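Long-range contact in putative oxidoreductase molybdopterin-binding subunit (Sulfolobus tokodaii, PDB 4ZOH), which probably serves as the molybdenum-cofactor-carrying subunit of a xanthine dehydrogenase/aldehyde oxidase-type hydroxylase, binding pterin cytosine dinucleotide: residues R303-A314 with N365-F376. Numbering follows the deposited sequence.
Sequences RMLPGIYKIIGA and NAIDTLPYTNIF
N374 ND2 is gripped by two oxygens, R303 O across the contact and Y380 OH, a compact example of one polar residue pinning a turn to R303 in helix 288-304. ND2 donates to R303 O at 2.9 Å, with the carbonyl pointing almost straight at the nitrogen (C=O...N 171°); R303 O lies close to the amide plane of N374. N374 OD1 closes an Asx turn by accepting from F376 N, which sits well above the carbonyl plane, and takes a second N-H from V378. The side chains of N374 and P306 cross at about a right angle, P306 CG lying 3.5 Å from N374 ND2. Next to it, I375 CG2 and the F376 ring close around P306 and A314; A314 CB is 3.8 Å from F376 CZ.

Further along, a single beta bridge joins Y309 and A366: K310 N donates to N365 O (2.8 Å), and I367 N to I308 O (2.9 Å). K310 CG lies anti to its carbonyl carbon (chi1 -71°), and the chain, bent at chi3, runs along I367 and A366 O before K310 NZ reaches OD2 of D368 at 3.5 Å. I367 CG1 covers the centre of one face of the Y372 ring, whose OH shares a water with I311 O.

The link from helix 288-304 to strand 313-321 is thus fastened at its start, through R303 O, and midway, at I308 and K310; the weak salt bridge to exposed, poorly ordered D368 is likely a less rigid tie.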
ATOM      1  N   ARG A 303     -42.033  -5.988  17.542  1.00 25.56           N
ATOM      2  CA  ARG A 303     -42.922  -5.126  16.821  1.00 27.47           C
ATOM      3  C   ARG A 303     -43.458  -5.753  15.510  1.00 29.70           C
ATOM      4  O   ARG A 303     -44.393  -5.229  14.917  1.00 32.26           O
ATOM      5  CB  ARG A 303     -42.320  -3.742  16.634  1.00 31.71           C
ATOM      6  CG  ARG A 303     -41.271  -3.593  15.540  1.00 34.48           C
ATOM      7  CD  ARG A 303     -40.312  -2.459  15.983  1.00 32.09           C
ATOM      8  NE  ARG A 303     -41.010  -1.201  15.768  1.00 30.15           N
ATOM      9  CZ  ARG A 303     -40.851  -0.387  14.733  1.00 32.10           C
ATOM     10  NH1 ARG A 303     -39.922  -0.625  13.791  1.00 35.48           N
ATOM     11  NH2 ARG A 303     -41.594   0.714  14.667  1.00 34.25           N
ATOM     12  N   MET A 304     -42.865  -6.856  15.056  1.00 28.33           N
ATOM     13  CA  MET A 304     -43.272  -7.430  13.759  1.00 30.32           C
ATOM     14  C   MET A 304     -44.140  -8.668  13.924  1.00 28.33           C
ATOM     15  O   MET A 304     -44.660  -9.159  12.926  1.00 27.99           O
ATOM     16  CB  MET A 304     -42.068  -7.775  12.826  1.00 27.55           C
ATOM     17  CG  MET A 304     -41.202  -6.570  12.510  1.00 24.92           C
ATOM     18  SD  MET A 304     -41.998  -5.229  11.646  1.00 34.71           S
ATOM     19  CE  MET A 304     -42.357  -6.141  10.151  1.00 27.39           C
ATOM     20  N   LEU A 305     -44.228  -9.195  15.146  1.00 28.97           N
ATOM     21  CA  LEU A 305     -45.209 -10.243  15.538  1.00 32.11           C
ATOM     22  C   LEU A 305     -46.648 -10.120  14.991  1.00 30.22           C
ATOM     23  O   LEU A 305     -47.254 -11.118  14.748  1.00 29.73           O
ATOM     24  CB  LEU A 305     -45.319 -10.330  17.059  1.00 31.21           C
ATOM     25  CG  LEU A 305     -44.202 -11.090  17.768  1.00 33.23           C
ATOM     26  CD1 LEU A 305     -44.354 -11.032  19.289  1.00 34.01           C
ATOM     27  CD2 LEU A 305     -44.136 -12.521  17.319  1.00 33.01           C
ATOM     28  N   PRO A 306     -47.205  -8.906  14.815  1.00 30.73           N
ATOM     29  CA  PRO A 306     -48.542  -8.988  14.211  1.00 31.85           C
ATOM     30  C   PRO A 306     -48.539  -9.352  12.701  1.00 36.97           C
ATOM     31  O   PRO A 306     -49.609  -9.645  12.122  1.00 36.13           O
ATOM     32  CB  PRO A 306     -49.114  -7.563  14.414  1.00 32.36           C
ATOM     33  CG  PRO A 306     -48.254  -6.899  15.458  1.00 33.48           C
ATOM     34  CD  PRO A 306     -46.883  -7.509  15.175  1.00 32.93           C
ATOM     35  N   GLY A 307     -47.373  -9.274  12.053  1.00 33.62           N
ATOM     36  CA  GLY A 307     -47.249  -9.648  10.665  1.00 28.87           C
ATOM     37  C   GLY A 307     -48.200  -8.859   9.770  1.00 28.87           C
ATOM     38  O   GLY A 307     -48.422  -7.658   9.955  1.00 27.90           O
ATOM     39  N   ILE A 308     -48.783  -9.553   8.798  1.00 29.92           N
ATOM     40  CA  ILE A 308     -49.669  -8.931   7.799  1.00 30.91           C
ATOM     41  C   ILE A 308     -51.149  -9.075   8.205  1.00 30.81           C
ATOM     42  O   ILE A 308     -52.014  -8.800   7.383  1.00 34.68           O
ATOM     43  CB  ILE A 308     -49.462  -9.588   6.377  1.00 33.62           C
ATOM     44  CG1 ILE A 308     -49.690 -11.119   6.439  1.00 31.56           C
ATOM     45  CG2 ILE A 308     -48.083  -9.241   5.825  1.00 29.71           C
ATOM     46  CD1 ILE A 308     -50.479 -11.655   5.254  1.00 30.08           C
ATOM     47  N   TYR A 309     -51.410  -9.510   9.449  1.00 29.88           N
ATOM     48  CA  TYR A 309     -52.743  -9.861   9.948  1.00 32.21           C
ATOM     49  C   TYR A 309     -53.581  -8.762  10.661  1.00 36.50           C
ATOM     50  O   TYR A 309     -53.062  -7.794  11.261  1.00 34.37           O
ATOM     51  CB  TYR A 309     -52.639 -11.111  10.777  1.00 29.21           C
ATOM     52  CG  TYR A 309     -51.910 -12.164  10.005  1.00 29.43           C
ATOM     53  CD1 TYR A 309     -52.414 -12.640   8.792  1.00 30.55           C
ATOM     54  CD2 TYR A 309     -50.666 -12.620  10.412  1.00 30.75           C
ATOM     55  CE1 TYR A 309     -51.740 -13.590   8.066  1.00 27.56           C
ATOM     56  CE2 TYR A 309     -49.974 -13.570   9.695  1.00 28.94           C
ATOM     57  CZ  TYR A 309     -50.503 -14.030   8.496  1.00 30.43           C
ATOM     58  OH  TYR A 309     -49.856 -15.005   7.764  1.00 27.39           O
ATOM     59  N   LYS A 310     -54.898  -8.922  10.613  1.00 39.86           N
ATOM     60  CA  LYS A 310     -55.787  -7.917  11.206  1.00 39.24           C
ATOM     61  C   LYS A 310     -55.992  -8.274  12.706  1.00 37.68           C
ATOM     62  O   LYS A 310     -57.111  -8.400  13.157  1.00 41.21           O
ATOM     63  CB  LYS A 310     -57.079  -7.847  10.380  1.00 40.63           C
ATOM     64  CG  LYS A 310     -56.965  -7.228   8.977  1.00 41.38           C
ATOM     65  CD  LYS A 310     -58.273  -7.281   8.135  1.00 43.27           C
ATOM     66  CE  LYS A 310     -58.983  -8.644   8.166  1.00 44.53           C
ATOM     67  NZ  LYS A 310     -59.809  -8.883   6.932  1.00 52.74           N
ATOM     68  N   ILE A 311     -54.893  -8.428  13.452  1.00 34.55           N
ATOM     69  CA  ILE A 311     -54.877  -8.836  14.884  1.00 42.66           C
ATOM     70  C   ILE A 311     -55.657  -7.789  15.728  1.00 38.53           C
ATOM     71  O   ILE A 311     -55.551  -6.564  15.493  1.00 35.05           O
ATOM     72  CB  ILE A 311     -53.393  -8.933  15.440  1.00 45.41           C
ATOM     73  CG1 ILE A 311     -52.594 -10.031  14.751  1.00 51.27           C
ATOM     74  CG2 ILE A 311     -53.270  -9.133  16.947  1.00 44.75           C
ATOM     75  CD1 ILE A 311     -53.112 -11.445  14.909  1.00 47.87           C
ATOM     76  N   ILE A 312     -56.413  -8.227  16.720  1.00 37.31           N
ATOM     77  CA  ILE A 312     -57.199  -7.174  17.424  1.00 40.67           C
ATOM     78  C   ILE A 312     -56.509  -6.706  18.707  1.00 34.11           C
ATOM     79  O   ILE A 312     -56.563  -5.544  18.997  1.00 39.88           O
ATOM     80  CB  ILE A 312     -58.741  -7.442  17.513  1.00 40.98           C
ATOM     81  CG1 ILE A 312     -59.067  -8.619  18.437  1.00 47.60           C
ATOM     82  CG2 ILE A 312     -59.360  -7.665  16.125  1.00 36.23           C
ATOM     83  CD1 ILE A 312     -59.535  -8.131  19.788  1.00 49.10           C
ATOM     84  N   GLY A 313     -55.850  -7.600  19.433  1.00 34.02           N
ATOM     85  CA  GLY A 313     -54.963  -7.156  20.517  1.00 34.22           C
ATOM     86  C   GLY A 313     -53.785  -8.082  20.775  1.00 32.47           C
ATOM     87  O   GLY A 313     -53.862  -9.270  20.473  1.00 34.57           O
ATOM     88  N   ALA A 314     -52.709  -7.557  21.366  1.00 31.42           N
ATOM     89  CA  ALA A 314     -51.609  -8.431  21.823  1.00 31.74           C
ATOM     90  C   ALA A 314     -50.930  -7.879  23.075  1.00 26.68           C
ATOM     91  O   ALA A 314     -50.892  -6.684  23.293  1.00 26.55           O
ATOM     92  CB  ALA A 314     -50.565  -8.588  20.698  1.00 32.92           C
ATOM     93  N   ASN A 365     -57.128 -13.596   7.126  1.00 39.97           N
ATOM     94  CA  ASN A 365     -56.614 -12.655   8.128  1.00 32.86           C
ATOM     95  C   ASN A 365     -55.861 -11.463   7.646  1.00 35.21           C
ATOM     96  O   ASN A 365     -55.620 -10.547   8.409  1.00 34.38           O
ATOM     97  CB  ASN A 365     -55.810 -13.410   9.141  1.00 33.66           C
ATOM     98  CG  ASN A 365     -56.670 -14.349   9.965  1.00 30.30           C
ATOM     99  OD1 ASN A 365     -57.418 -13.904  10.829  1.00 32.30           O
ATOM    100  ND2 ASN A 365     -56.535 -15.635   9.743  1.00 31.22           N
ATOM    101  N   ALA A 366     -55.512 -11.459   6.370  1.00 34.82           N
ATOM    102  CA  ALA A 366     -54.726 -10.417   5.743  1.00 34.39           C
ATOM    103  C   ALA A 366     -55.341  -9.018   5.823  1.00 40.31           C
ATOM    104  O   ALA A 366     -56.519  -8.829   5.482  1.00 47.18           O
ATOM    105  CB  ALA A 366     -54.516 -10.784   4.255  1.00 38.72           C
ATOM    106  N   ILE A 367     -54.543  -8.036   6.251  1.00 37.51           N
ATOM    107  CA  ILE A 367     -54.838  -6.635   6.001  1.00 41.90           C
ATOM    108  C   ILE A 367     -55.383  -6.431   4.555  1.00 47.20           C
ATOM    109  O   ILE A 367     -54.926  -7.093   3.604  1.00 43.93           O
ATOM    110  CB  ILE A 367     -53.562  -5.790   6.245  1.00 41.25           C
ATOM    111  CG1 ILE A 367     -53.289  -5.744   7.737  1.00 42.28           C
ATOM    112  CG2 ILE A 367     -53.705  -4.343   5.764  1.00 44.07           C
ATOM    113  CD1 ILE A 367     -51.800  -5.618   8.028  1.00 47.08           C
ATOM    114  N   ASP A 368     -56.335  -5.510   4.396  1.00 52.64           N
ATOM    115  CA  ASP A 368     -56.927  -5.232   3.075  1.00 66.19           C
ATOM    116  C   ASP A 368     -56.052  -4.231   2.338  1.00 74.60           C
ATOM    117  O   ASP A 368     -55.226  -4.628   1.493  1.00 89.04           O
ATOM    118  CB  ASP A 368     -58.378  -4.781   3.222  1.00 58.82           C
ATOM    119  CG  ASP A 368     -59.129  -5.617   4.267  1.00 62.10           C
ATOM    120  OD1 ASP A 368     -59.623  -5.040   5.257  1.00 71.36           O
ATOM    121  OD2 ASP A 368     -59.175  -6.864   4.152  1.00 57.94           O
ATOM    122  N   THR A 369     -56.165  -2.956   2.704  1.00 67.66           N
ATOM    123  CA  THR A 369     -55.314  -1.940   2.075  1.00 64.19           C
ATOM    124  C   THR A 369     -54.278  -1.256   2.996  1.00 52.30           C
ATOM    125  O   THR A 369     -54.381  -1.236   4.243  1.00 58.63           O
ATOM    126  CB  THR A 369     -56.135  -0.864   1.318  1.00 64.92           C
ATOM    127  OG1 THR A 369     -56.976  -0.164   2.246  1.00 60.75           O
ATOM    128  CG2 THR A 369     -56.965  -1.499   0.158  1.00 69.94           C
ATOM    129  N   LEU A 370     -53.265  -0.725   2.331  1.00 43.05           N
ATOM    130  CA  LEU A 370     -52.171  -0.014   2.940  1.00 40.72           C
ATOM    131  C   LEU A 370     -52.390   1.445   2.565  1.00 39.02           C
ATOM    132  O   LEU A 370     -52.910   1.681   1.487  1.00 45.09           O
ATOM    133  CB  LEU A 370     -50.829  -0.607   2.455  1.00 37.97           C
ATOM    134  CG  LEU A 370     -50.581  -2.058   2.862  1.00 33.99           C
ATOM    135  CD1 LEU A 370     -49.109  -2.351   2.690  1.00 39.41           C
ATOM    136  CD2 LEU A 370     -50.909  -2.352   4.322  1.00 29.85           C
ATOM    137  N   PRO A 371     -52.059   2.429   3.416  1.00 36.10           N
ATOM    138  CA  PRO A 371     -51.335   2.299   4.699  1.00 34.85           C
ATOM    139  C   PRO A 371     -52.136   1.620   5.776  1.00 37.10           C
ATOM    140  O   PRO A 371     -53.344   1.737   5.773  1.00 41.73           O
ATOM    141  CB  PRO A 371     -51.133   3.745   5.142  1.00 32.84           C
ATOM    142  CG  PRO A 371     -51.419   4.595   3.970  1.00 41.20           C
ATOM    143  CD  PRO A 371     -52.310   3.819   3.040  1.00 35.37           C
ATOM    144  N   TYR A 372     -51.464   0.959   6.709  1.00 33.92           N
ATOM    145  CA  TYR A 372     -52.093   0.370   7.861  1.00 32.85           C
ATOM    146  C   TYR A 372     -51.105   0.439   9.013  1.00 37.54           C
ATOM    147  O   TYR A 372     -49.909   0.153   8.821  1.00 32.39           O
ATOM    148  CB  TYR A 372     -52.321  -1.085   7.568  1.00 32.22           C
ATOM    149  CG  TYR A 372     -53.129  -1.875   8.579  1.00 31.68           C
ATOM    150  CD1 TYR A 372     -54.565  -1.911   8.501  1.00 31.23           C
ATOM    151  CD2 TYR A 372     -52.489  -2.615   9.589  1.00 29.78           C
ATOM    152  CE1 TYR A 372     -55.315  -2.705   9.398  1.00 32.79           C
ATOM    153  CE2 TYR A 372     -53.214  -3.395  10.487  1.00 32.10           C
ATOM    154  CZ  TYR A 372     -54.633  -3.454  10.364  1.00 35.78           C
ATOM    155  OH  TYR A 372     -55.343  -4.229  11.214  1.00 36.64           O
ATOM    156  N   THR A 373     -51.580   0.801  10.201  1.00 34.55           N
ATOM    157  CA  THR A 373     -50.716   0.720  11.386  1.00 33.43           C
ATOM    158  C   THR A 373     -50.986  -0.537  12.200  1.00 35.80           C
ATOM    159  O   THR A 373     -52.089  -0.731  12.703  1.00 36.87           O
ATOM    160  CB  THR A 373     -50.843   1.942  12.265  1.00 32.83           C
ATOM    161  OG1 THR A 373     -50.583   3.084  11.467  1.00 37.98           O
ATOM    162  CG2 THR A 373     -49.847   1.921  13.406  1.00 30.24           C
ATOM    163  N   ASN A 374     -49.981  -1.395  12.341  1.00 32.91           N
ATOM    164  CA  ASN A 374     -50.142  -2.601  13.160  1.00 30.73           C
ATOM    165  C   ASN A 374     -50.351  -2.245  14.655  1.00 29.57           C
ATOM    166  O   ASN A 374     -50.210  -1.091  15.073  1.00 28.98           O
ATOM    167  CB  ASN A 374     -49.034  -3.675  12.876  1.00 28.87           C
ATOM    168  CG  ASN A 374     -47.744  -3.562  13.768  1.00 32.50           C
ATOM    169  OD1 ASN A 374     -47.626  -2.741  14.673  1.00 29.92           O
ATOM    170  ND2 ASN A 374     -46.743  -4.407  13.455  1.00 26.53           N
ATOM    171  N   ILE A 375     -50.607  -3.282  15.421  1.00 29.80           N
ATOM    172  CA  ILE A 375     -51.007  -3.236  16.785  1.00 35.24           C
ATOM    173  C   ILE A 375     -49.913  -2.658  17.681  1.00 38.21           C
ATOM    174  O   ILE A 375     -50.220  -2.041  18.743  1.00 33.90           O
ATOM    175  CB  ILE A 375     -51.507  -4.658  17.173  1.00 39.59           C
ATOM    176  CG1 ILE A 375     -52.842  -4.612  17.888  1.00 44.01           C
ATOM    177  CG2 ILE A 375     -50.519  -5.469  17.994  1.00 44.45           C
ATOM    178  CD1 ILE A 375     -53.925  -3.863  17.159  1.00 49.73           C
ATOM    179  N   PHE A 376     -48.646  -2.828  17.262  1.00 31.73           N
ATOM    180  CA  PHE A 376     -47.518  -2.350  18.042  1.00 29.47           C
ATOM    181  C   PHE A 376     -46.957  -1.078  17.457  1.00 27.33           C
ATOM    182  O   PHE A 376     -45.800  -0.730  17.714  1.00 30.68           O
ATOM    183  CB  PHE A 376     -46.441  -3.426  18.185  1.00 28.54           C
ATOM    184  CG  PHE A 376     -46.791  -4.528  19.145  1.00 28.83           C
ATOM    185  CD1 PHE A 376     -47.539  -4.271  20.296  1.00 29.02           C
ATOM    186  CD2 PHE A 376     -46.318  -5.846  18.930  1.00 26.13           C
ATOM    187  CE1 PHE A 376     -47.840  -5.310  21.193  1.00 26.44           C
ATOM    188  CE2 PHE A 376     -46.630  -6.883  19.807  1.00 26.98           C
ATOM    189  CZ  PHE A 376     -47.377  -6.609  20.959  1.00 28.34           C
TER
HETATM  190  O   HOH W   1     -43.123  -0.195  16.997  1.00 34.01           O
HETATM  191  O   HOH W   2     -54.340  -4.966  13.520  1.00 37.11           O